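Mediator of RNA polymerase II transcription subunit 18 (Schizosaccharomyces pombe, PDB 3C0T) is a subunit of the Mediator complex, the coactivator that conveys signals from gene-specific regulatory proteins to the RNA polymerase II transcription machinery. Local coordinates at residues A[5-14]-A[199-207]; A[18-29]-A[129-140]. All blocks are in the same frame, centred on the assembly; numbering follows the deposited sequence.

Contact 1: residues A[5-14]-A[199-207]; sequences YLLGVVPSRR and FCDLKNVRL
Leu7 and Lys203 form a single antiparallel hydrogen-bonded bridge by which the C-terminal tail, 199-207, runs antiparallel alongside strand 2-10 of the curled antiparallel sheet of Med18. Both bonds are close to straight: Leu7 N to Lys203 O and Lys203 N to Leu7 O each span 2.9 Å, with angles at hydrogen of 168° and 171°. The packing is close where Gly8 passes the tail, its CA lying 3.5 Å from Asp201 O. Beside it the buried Leu6 and Leu202 side chains cross at about a right angle, CB to CB 4.0 Å, and Leu7 CD1 packs on Val205 CB at 3.7 Å, again with the side chains nearly perpendicular. The margin is looser: Asp201 is exposed and contributes little of the contact, and Lys203, bent at chi2 (74°), brings CD back toward Leu7 O while NZ makes a weak hydrogen bond to another protein chain. At the other end of the contact, past strand 5-10, Arg14 NH2 reaches Phe199 O at 2.6 Å, with the oxygen near the guanidinium plane. Leu207 tucks CD1 over one face of Tyr5, 3.7 Å from the ring centroid, while at the ring edge Tyr5 OH donates to Val205 O at 2.7 Å.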
loop_
_atom_site.group_PDB
_atom_site.type_symbol
_atom_site.label_atom_id
_atom_site.label_comp_id
_atom_site.label_asym_id
_atom_site.label_seq_id
_atom_site.Cartn_x
_atom_site.Cartn_y
_atom_site.Cartn_z
ATOM N N TYR A 5 9.306 5.010 5.819
ATOM C CA TYR A 5 7.890 5.188 6.100
ATOM C C TYR A 5 7.488 5.159 7.563
ATOM O O TYR A 5 8.279 4.839 8.440
ATOM C CB TYR A 5 7.121 4.083 5.381
ATOM C CG TYR A 5 7.438 2.724 5.966
ATOM C CD1 TYR A 5 6.682 2.207 7.021
ATOM C CD2 TYR A 5 8.542 1.990 5.521
ATOM C CE1 TYR A 5 7.019 0.998 7.626
ATOM C CE2 TYR A 5 8.892 0.772 6.118
ATOM C CZ TYR A 5 8.127 0.287 7.172
ATOM O OH TYR A 5 8.475 -0.890 7.794
ATOM N N LEU A 6 6.217 5.471 7.791
ATOM C CA LEU A 6 5.608 5.456 9.115
ATOM C C LEU A 6 4.201 4.944 8.888
ATOM O O LEU A 6 3.592 5.232 7.854
ATOM C CB LEU A 6 5.561 6.860 9.720
ATOM C CG LEU A 6 6.911 7.431 10.158
ATOM C CD1 LEU A 6 6.728 8.856 10.657
ATOM C CD2 LEU A 6 7.505 6.545 11.253
ATOM N N LEU A 7 3.690 4.174 9.837
ATOM C CA LEU A 7 2.353 3.623 9.717
ATOM C C LEU A 7 1.485 3.969 10.920
ATOM O O LEU A 7 1.976 4.121 12.039
ATOM C CB LEU A 7 2.422 2.103 9.551
ATOM C CG LEU A 7 2.723 1.541 8.158
ATOM C CD1 LEU A 7 2.920 0.047 8.260
ATOM C CD2 LEU A 7 1.578 1.846 7.208
ATOM N N GLY A 8 0.188 4.101 10.664
ATOM C CA GLY A 8 -0.766 4.425 11.706
ATOM C C GLY A 8 -2.126 3.864 11.334
ATOM O O GLY A 8 -2.366 3.505 10.175
ATOM N N VAL A 9 -3.027 3.791 12.303
ATOM C CA VAL A 9 -4.355 3.261 12.043
ATOM C C VAL A 9 -5.399 4.299 12.468
ATOM O O VAL A 9 -5.249 4.960 13.494
ATOM C CB VAL A 9 -4.554 1.916 12.807
ATOM C CG1 VAL A 9 -4.961 2.178 14.250
ATOM C CG2 VAL A 9 -5.561 1.055 12.098
ATOM N N VAL A 10 -6.440 4.458 11.658
ATOM C CA VAL A 10 -7.506 5.418 11.938
ATOM C C VAL A 10 -8.842 4.693 12.007
ATOM O O VAL A 10 -9.307 4.155 11.008
ATOM C CB VAL A 10 -7.608 6.486 10.825
ATOM C CG1 VAL A 10 -8.830 7.370 11.047
ATOM C CG2 VAL A 10 -6.344 7.329 10.796
ATOM N N PRO A 11 -9.477 4.668 13.190
ATOM C CA PRO A 11 -10.773 4.001 13.369
ATOM C C PRO A 11 -11.814 4.600 12.431
ATOM O O PRO A 11 -11.805 5.799 12.166
ATOM C CB PRO A 11 -11.106 4.278 14.835
ATOM C CG PRO A 11 -9.752 4.389 15.472
ATOM C CD PRO A 11 -8.990 5.214 14.468
ATOM N N SER A 12 -12.717 3.767 11.936
ATOM C CA SER A 12 -13.753 4.229 11.026
ATOM C C SER A 12 -14.556 5.422 11.563
ATOM O O SER A 12 -14.947 6.316 10.803
ATOM C CB SER A 12 -14.698 3.071 10.702
ATOM O OG SER A 12 -15.551 3.428 9.636
ATOM N N ARG A 13 -14.809 5.443 12.869
ATOM C CA ARG A 13 -15.569 6.543 13.463
ATOM C C ARG A 13 -14.846 7.888 13.399
ATOM O O ARG A 13 -15.485 8.939 13.412
ATOM C CB ARG A 13 -15.938 6.229 14.920
ATOM C CG ARG A 13 -14.839 5.536 15.723
ATOM C CD ARG A 13 -15.187 5.509 17.206
ATOM N NE ARG A 13 -14.947 6.812 17.818
ATOM C CZ ARG A 13 -13.783 7.182 18.347
ATOM N NH1 ARG A 13 -12.756 6.336 18.348
ATOM N NH2 ARG A 13 -13.636 8.405 18.850
ATOM N N ARG A 14 -13.520 7.866 13.320
ATOM C CA ARG A 14 -12.763 9.112 13.266
ATOM C C ARG A 14 -12.363 9.537 11.856
ATOM O O ARG A 14 -11.775 10.604 11.666
ATOM C CB ARG A 14 -11.514 9.002 14.136
ATOM C CG ARG A 14 -11.812 8.925 15.624
ATOM C CD ARG A 14 -10.523 8.941 16.412
ATOM N NE ARG A 14 -9.722 10.101 16.044
ATOM C CZ ARG A 14 -8.418 10.056 15.786
ATOM N NH1 ARG A 14 -7.761 8.903 15.859
ATOM N NH2 ARG A 14 -7.780 11.165 15.438
ATOM N N PHE A 199 -3.561 14.134 15.733
ATOM C CA PHE A 199 -4.708 13.281 15.447
ATOM C C PHE A 199 -4.428 11.862 14.978
ATOM O O PHE A 199 -5.337 11.176 14.532
ATOM C CB PHE A 199 -5.642 13.974 14.452
ATOM C CG PHE A 199 -4.950 14.503 13.233
ATOM C CD1 PHE A 199 -4.593 13.652 12.193
ATOM C CD2 PHE A 199 -4.658 15.862 13.127
ATOM C CE1 PHE A 199 -3.955 14.146 11.062
ATOM C CE2 PHE A 199 -4.021 16.370 12.006
ATOM C CZ PHE A 199 -3.667 15.513 10.967
ATOM N N CYS A 200 -3.181 11.415 15.075
ATOM C CA CYS A 200 -2.849 10.053 14.676
ATOM C C CYS A 200 -1.432 9.689 15.064
ATOM O O CYS A 200 -0.500 10.435 14.783
ATOM C CB CYS A 200 -3.007 9.852 13.165
ATOM S SG CYS A 200 -2.676 8.121 12.668
ATOM N N ASP A 201 -1.270 8.534 15.696
ATOM C CA ASP A 201 0.047 8.095 16.109
ATOM C C ASP A 201 0.723 7.320 14.988
ATOM O O ASP A 201 0.220 6.293 14.529
ATOM C CB ASP A 201 -0.041 7.231 17.369
ATOM C CG ASP A 201 1.327 6.769 17.855
ATOM O OD1 ASP A 201 2.224 7.622 18.057
ATOM O OD2 ASP A 201 1.507 5.545 18.036
ATOM N N LEU A 202 1.869 7.827 14.551
ATOM C CA LEU A 202 2.625 7.195 13.483
ATOM C C LEU A 202 3.905 6.563 14.015
ATOM O O LEU A 202 4.665 7.193 14.759
ATOM C CB LEU A 202 2.966 8.222 12.405
ATOM C CG LEU A 202 1.795 8.849 11.645
ATOM C CD1 LEU A 202 2.323 9.940 10.716
ATOM C CD2 LEU A 202 1.051 7.778 10.850
ATOM N N LYS A 203 4.136 5.310 13.639
ATOM C CA LYS A 203 5.334 4.613 14.066
ATOM C C LYS A 203 5.807 3.564 13.079
ATOM O O LYS A 203 5.111 3.215 12.127
ATOM C CB LYS A 203 5.133 3.973 15.445
ATOM C CG LYS A 203 3.694 3.699 15.847
ATOM C CD LYS A 203 3.084 2.524 15.109
ATOM C CE LYS A 203 1.636 2.318 15.558
ATOM N NZ LYS A 203 0.938 1.205 14.851
ATOM N N ASN A 204 7.022 3.085 13.317
ATOM C CA ASN A 204 7.632 2.065 12.489
ATOM C C ASN A 204 6.910 0.754 12.769
ATOM O O ASN A 204 6.812 0.325 13.912
ATOM C CB ASN A 204 9.118 1.941 12.844
ATOM C CG ASN A 204 9.853 0.921 11.981
ATOM O OD1 ASN A 204 9.239 0.143 11.241
ATOM N ND2 ASN A 204 11.181 0.913 12.085
ATOM N N VAL A 205 6.378 0.136 11.724
ATOM C CA VAL A 205 5.685 -1.140 11.850
ATOM C C VAL A 205 6.353 -2.049 10.831
ATOM O O VAL A 205 6.647 -1.619 9.712
ATOM C CB VAL A 205 4.178 -1.002 11.532
ATOM C CG1 VAL A 205 3.499 -2.353 11.607
ATOM C CG2 VAL A 205 3.531 -0.050 12.518
ATOM N N ARG A 206 6.606 -3.298 11.210
ATOM C CA ARG A 206 7.278 -4.213 10.301
ATOM C C ARG A 206 6.482 -4.512 9.033
ATOM O O ARG A 206 5.274 -4.733 9.080
ATOM C CB ARG A 206 7.624 -5.523 11.013
ATOM C CG ARG A 206 8.652 -6.342 10.247
ATOM C CD ARG A 206 9.359 -7.357 11.131
ATOM N NE ARG A 206 10.765 -7.516 10.749
ATOM C CZ ARG A 206 11.713 -6.607 10.971
ATOM N NH1 ARG A 206 12.962 -6.840 10.584
ATOM N NH2 ARG A 206 11.419 -5.470 11.593
ATOM N N LEU A 207 7.183 -4.513 7.902
ATOM C CA LEU A 207 6.576 -4.785 6.600
ATOM C C LEU A 207 7.363 -5.844 5.820
ATOM O O LEU A 207 8.512 -6.146 6.218
ATOM C CB LEU A 207 6.498 -3.491 5.779
ATOM C CG LEU A 207 5.418 -2.479 6.171
ATOM C CD1 LEU A 207 5.564 -1.218 5.336
ATOM C CD2 LEU A 207 4.044 -3.097 5.959
ATOM O OXT LEU A 207 6.826 -6.354 4.811
#

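Contact 2: residues A[18-29]-A[129-140]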
loop_
_atom_site.group_PDB
_atom_site.type_symbol
_atom_site.label_atom_id
_atom_site.label_comp_id
_atom_site.label_asym_id
_atom_site.label_seq_id
_atom_site.Cartn_x
_atom_site.Cartn_y
_atom_site.Cartn_z
ATOM N N VAL A 18 -10.393 13.025 10.768
ATOM C CA VAL A 18 -8.988 12.907 10.394
ATOM C C VAL A 18 -8.749 13.407 8.985
ATOM O O VAL A 18 -7.771 14.104 8.723
ATOM C CB VAL A 18 -8.496 11.464 10.530
ATOM C CG1 VAL A 18 -7.113 11.319 9.905
ATOM C CG2 VAL A 18 -8.446 11.092 12.012
ATOM N N VAL A 19 -9.652 13.073 8.075
ATOM C CA VAL A 19 -9.513 13.520 6.703
ATOM C C VAL A 19 -9.575 15.039 6.656
ATOM O O VAL A 19 -8.765 15.670 5.977
ATOM C CB VAL A 19 -10.608 12.907 5.799
ATOM C CG1 VAL A 19 -10.595 13.563 4.424
ATOM C CG2 VAL A 19 -10.347 11.414 5.650
ATOM N N ASN A 20 -10.521 15.640 7.373
ATOM C CA ASN A 20 -10.602 17.101 7.374
ATOM C C ASN A 20 -9.313 17.699 7.955
ATOM O O ASN A 20 -8.829 18.722 7.468
ATOM C CB ASN A 20 -11.813 17.588 8.173
ATOM C CG ASN A 20 -13.132 17.358 7.441
ATOM O OD1 ASN A 20 -13.213 17.498 6.211
ATOM N ND2 ASN A 20 -14.177 17.024 8.197
ATOM N N SER A 21 -8.758 17.063 8.989
ATOM C CA SER A 21 -7.512 17.550 9.584
ATOM C C SER A 21 -6.390 17.460 8.548
ATOM O O SER A 21 -5.559 18.364 8.443
ATOM C CB SER A 21 -7.125 16.721 10.811
ATOM O OG SER A 21 -8.002 16.952 11.893
ATOM N N LEU A 22 -6.375 16.366 7.785
ATOM C CA LEU A 22 -5.362 16.169 6.764
ATOM C C LEU A 22 -5.512 17.207 5.657
ATOM O O LEU A 22 -4.513 17.662 5.082
ATOM C CB LEU A 22 -5.457 14.759 6.176
ATOM C CG LEU A 22 -5.091 13.566 7.071
ATOM C CD1 LEU A 22 -5.478 12.262 6.365
ATOM C CD2 LEU A 22 -3.597 13.578 7.380
ATOM N N SER A 23 -6.755 17.586 5.358
ATOM C CA SER A 23 -7.013 18.576 4.310
ATOM C C SER A 23 -6.674 19.974 4.789
ATOM O O SER A 23 -6.377 20.861 3.993
ATOM C CB SER A 23 -8.482 18.545 3.868
ATOM O OG SER A 23 -8.743 17.435 3.030
ATOM N N LYS A 24 -6.731 20.163 6.099
ATOM C CA LYS A 24 -6.430 21.454 6.686
ATOM C C LYS A 24 -4.922 21.673 6.811
ATOM O O LYS A 24 -4.454 22.806 6.716
ATOM C CB LYS A 24 -7.090 21.561 8.063
ATOM C CG LYS A 24 -6.632 22.748 8.901
ATOM C CD LYS A 24 -7.349 22.766 10.246
ATOM C CE LYS A 24 -6.644 23.666 11.264
ATOM N NZ LYS A 24 -5.317 23.110 11.690
ATOM N N THR A 25 -4.161 20.595 7.003
ATOM C CA THR A 25 -2.718 20.725 7.167
ATOM C C THR A 25 -1.830 20.291 6.003
ATOM O O THR A 25 -0.674 20.708 5.934
ATOM C CB THR A 25 -2.235 19.973 8.427
ATOM O OG1 THR A 25 -2.334 18.562 8.215
ATOM C CG2 THR A 25 -3.087 20.347 9.627
ATOM N N LEU A 26 -2.352 19.480 5.085
ATOM C CA LEU A 26 -1.539 19.000 3.968
ATOM C C LEU A 26 -2.059 19.408 2.601
ATOM O O LEU A 26 -3.140 19.982 2.480
ATOM C CB LEU A 26 -1.452 17.473 4.006
ATOM C CG LEU A 26 -1.015 16.833 5.322
ATOM C CD1 LEU A 26 -1.025 15.321 5.185
ATOM C CD2 LEU A 26 0.380 17.322 5.684
ATOM N N ASP A 27 -1.273 19.112 1.573
ATOM C CA ASP A 27 -1.687 19.393 0.209
ATOM C C ASP A 27 -2.389 18.138 -0.320
ATOM O O ASP A 27 -2.088 17.013 0.101
ATOM C CB ASP A 27 -0.484 19.733 -0.677
ATOM C CG ASP A 27 0.164 21.070 -0.305
ATOM O OD1 ASP A 27 -0.555 21.986 0.161
ATOM O OD2 ASP A 27 1.393 21.208 -0.493
ATOM N N GLY A 28 -3.322 18.334 -1.244
ATOM C CA GLY A 28 -4.061 17.219 -1.796
ATOM C C GLY A 28 -5.517 17.387 -1.410
ATOM O O GLY A 28 -5.932 18.495 -1.082
ATOM N N PRO A 29 -6.313 16.309 -1.395
ATOM C CA PRO A 29 -5.905 14.940 -1.721
ATOM C C PRO A 29 -6.261 14.536 -3.139
ATOM O O PRO A 29 -6.903 15.285 -3.872
ATOM C CB PRO A 29 -6.688 14.122 -0.712
ATOM C CG PRO A 29 -8.026 14.827 -0.741
ATOM C CD PRO A 29 -7.667 16.319 -0.807
ATOM N N LEU A 129 -7.267 7.974 -0.026
ATOM C CA LEU A 129 -6.898 9.326 -0.411
ATOM C C LEU A 129 -5.399 9.506 -0.241
ATOM O O LEU A 129 -4.774 8.881 0.618
ATOM C CB LEU A 129 -7.634 10.350 0.466
ATOM C CG LEU A 129 -9.137 10.497 0.218
ATOM C CD1 LEU A 129 -9.783 11.350 1.316
ATOM C CD2 LEU A 129 -9.348 11.120 -1.153
ATOM N N GLU A 130 -4.822 10.368 -1.063
ATOM C CA GLU A 130 -3.399 10.609 -0.979
ATOM C C GLU A 130 -3.122 12.101 -0.874
ATOM O O GLU A 130 -3.675 12.903 -1.629
ATOM C CB GLU A 130 -2.696 10.026 -2.199
ATOM C CG GLU A 130 -1.299 9.550 -1.904
ATOM C CD GLU A 130 -0.697 8.741 -3.041
ATOM O OE1 GLU A 130 -0.492 9.321 -4.130
ATOM O OE2 GLU A 130 -0.429 7.528 -2.839
ATOM N N TYR A 131 -2.284 12.459 0.093
ATOM C CA TYR A 131 -1.895 13.840 0.319
ATOM C C TYR A 131 -0.381 13.953 0.142
ATOM O O TYR A 131 0.299 12.941 -0.024
ATOM C CB TYR A 131 -2.269 14.281 1.731
ATOM C CG TYR A 131 -3.751 14.393 1.995
ATOM C CD1 TYR A 131 -4.513 13.270 2.332
ATOM C CD2 TYR A 131 -4.389 15.635 1.951
ATOM C CE1 TYR A 131 -5.876 13.387 2.626
ATOM C CE2 TYR A 131 -5.747 15.760 2.240
ATOM C CZ TYR A 131 -6.479 14.636 2.580
ATOM O OH TYR A 131 -7.806 14.778 2.908
ATOM N N PHE A 132 0.141 15.180 0.173
ATOM C CA PHE A 132 1.577 15.416 0.011
ATOM C C PHE A 132 2.011 16.601 0.863
ATOM O O PHE A 132 1.248 17.550 1.054
ATOM C CB PHE A 132 1.929 15.726 -1.455
ATOM C CG PHE A 132 1.109 14.961 -2.457
ATOM C CD1 PHE A 132 -0.191 15.369 -2.772
ATOM C CD2 PHE A 132 1.607 13.792 -3.043
ATOM C CE1 PHE A 132 -0.996 14.613 -3.658
ATOM C CE2 PHE A 132 0.815 13.027 -3.931
ATOM C CZ PHE A 132 -0.487 13.439 -4.235
ATOM N N PHE A 133 3.238 16.540 1.371
ATOM C CA PHE A 133 3.802 17.620 2.173
ATOM C C PHE A 133 5.249 17.272 2.542
ATOM O O PHE A 133 5.587 16.093 2.724
ATOM C CB PHE A 133 2.962 17.848 3.433
ATOM C CG PHE A 133 2.829 19.297 3.817
ATOM C CD1 PHE A 133 2.254 20.213 2.937
ATOM C CD2 PHE A 133 3.278 19.751 5.057
ATOM C CE1 PHE A 133 2.128 21.571 3.284
ATOM C CE2 PHE A 133 3.157 21.105 5.417
ATOM C CZ PHE A 133 2.579 22.014 4.521
ATOM N N PHE A 134 6.102 18.294 2.627
ATOM C CA PHE A 134 7.514 18.104 2.962
ATOM C C PHE A 134 8.136 17.001 2.134
ATOM O O PHE A 134 8.926 16.200 2.648
ATOM C CB PHE A 134 7.677 17.765 4.448
ATOM C CG PHE A 134 7.424 18.926 5.364
ATOM C CD1 PHE A 134 6.481 18.832 6.384
ATOM C CD2 PHE A 134 8.128 20.121 5.202
ATOM C CE1 PHE A 134 6.240 19.916 7.236
ATOM C CE2 PHE A 134 7.898 21.207 6.041
ATOM C CZ PHE A 134 6.954 21.110 7.061
ATOM N N ASP A 135 7.771 16.946 0.856
ATOM C CA ASP A 135 8.303 15.924 -0.035
ATOM C C ASP A 135 8.007 14.485 0.365
ATOM O O ASP A 135 8.765 13.570 0.033
ATOM C CB ASP A 135 9.807 16.087 -0.168
ATOM C CG ASP A 135 10.191 16.737 -1.453
ATOM O OD1 ASP A 135 9.913 17.950 -1.612
ATOM O OD2 ASP A 135 10.760 16.018 -2.308
ATOM N N THR A 136 6.926 14.277 1.100
ATOM C CA THR A 136 6.553 12.927 1.493
ATOM C C THR A 136 5.104 12.735 1.068
ATOM O O THR A 136 4.393 13.706 0.795
ATOM C CB THR A 136 6.647 12.710 3.020
ATOM O OG1 THR A 136 5.564 13.397 3.659
ATOM C CG2 THR A 136 7.963 13.231 3.559
ATOM N N THR A 137 4.672 11.483 1.006
ATOM C CA THR A 137 3.311 11.164 0.622
ATOM C C THR A 137 2.610 10.539 1.815
ATOM O O THR A 137 3.187 9.712 2.529
ATOM C CB THR A 137 3.281 10.154 -0.543
ATOM O OG1 THR A 137 3.881 10.743 -1.702
ATOM C CG2 THR A 137 1.843 9.754 -0.874
ATOM N N VAL A 138 1.375 10.951 2.054
ATOM C CA VAL A 138 0.622 10.373 3.147
ATOM C C VAL A 138 -0.673 9.850 2.558
ATOM O O VAL A 138 -1.496 10.599 2.024
ATOM C CB VAL A 138 0.382 11.392 4.275
ATOM C CG1 VAL A 138 0.441 12.780 3.722
ATOM C CG2 VAL A 138 -0.937 11.122 4.962
ATOM N N ARG A 139 -0.821 8.535 2.639
ATOM C CA ARG A 139 -1.975 7.844 2.101
ATOM C C ARG A 139 -2.831 7.261 3.227
ATOM O O ARG A 139 -2.308 6.665 4.172
ATOM C CB ARG A 139 -1.475 6.734 1.160
ATOM C CG ARG A 139 -2.533 5.769 0.681
ATOM C CD ARG A 139 -1.932 4.618 -0.131
ATOM N NE ARG A 139 -1.421 5.046 -1.431
ATOM C CZ ARG A 139 -1.367 4.254 -2.499
ATOM N NH1 ARG A 139 -1.787 2.997 -2.415
ATOM N NH2 ARG A 139 -0.925 4.724 -3.661
ATOM N N ILE A 140 -4.143 7.476 3.151
ATOM C CA ILE A 140 -5.063 6.920 4.136
ATOM C C ILE A 140 -5.950 6.013 3.290
ATOM O O ILE A 140 -6.622 6.468 2.362
ATOM C CB ILE A 140 -5.871 8.028 4.874
ATOM C CG1 ILE A 140 -6.767 7.393 5.940
ATOM C CG2 ILE A 140 -6.669 8.862 3.893
ATOM C CD1 ILE A 140 -7.350 8.403 6.921
#
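The ring of Tyr131 is clasped between Leu22 of helix 15-25 and Pro29 of the following strand. Pro29 CB, after a cis peptide, stands over the centre of one face, 3.4 Å from the Tyr131 ring centroid; Leu22 CB meets the opposite face at 3.9 Å from that centroid, displaced toward the rim. With CG anti to its carbonyl carbon (chi1 -68°), Tyr131 reaches across under the helix until OH shares a 2.8 Å hydrogen bond with Ser23 OG, which lies in the ring plane, so the phenol is gripped on both faces and at its end. One turn before Ser23, Val19 CG1 lies 3.9 Å from Leu129 CD1. Leu26, just past the helix, splits its branches: CD1 meets Val138 CG1 tip to tip, and CD2 packs on Phe133 CB at 3.5 Å. Phe133 has an off-rotamer chi1 of -142°, which leaves Thr25 O over its ring centre and the Asp27 carboxylate at its edge, the two planes 74° apart. Asp27 and Phe132 form an antiparallel hydrogen-bonded pair, Phe132 N to Asp27 O 2.9 Å. This is a helix laid on a beta hairpin, strands 118-133 and 136-146 joined by a type I' turn (Phe133 to Thr136), with strand 27-41 pairing antiparallel to 118-133 in the curled sheet.

From the N terminus the chain runs along strand 2-10, turns into helix 15-25 and enters strand 27-41, so the first segments of both contacts follow in direct succession. Contact 2 closes first, when the hairpin of strands 118-133 and 136-146 returns to 18-29. The chain then passes through strand 165-173 and helix 179-196, and its tail returns to 5-14 to close contact 1, within whose loop contact 2 is nested. Their centres lie about 14 Å apart, yet they touch: Phe199 CE2 is 3.3 Å from Ser21 CB, and Val10 CG1 is 3.9 Å from Val18 CG2. Together they tie the tail and the first helix to one antiparallel sheet, of which the hairpin is part.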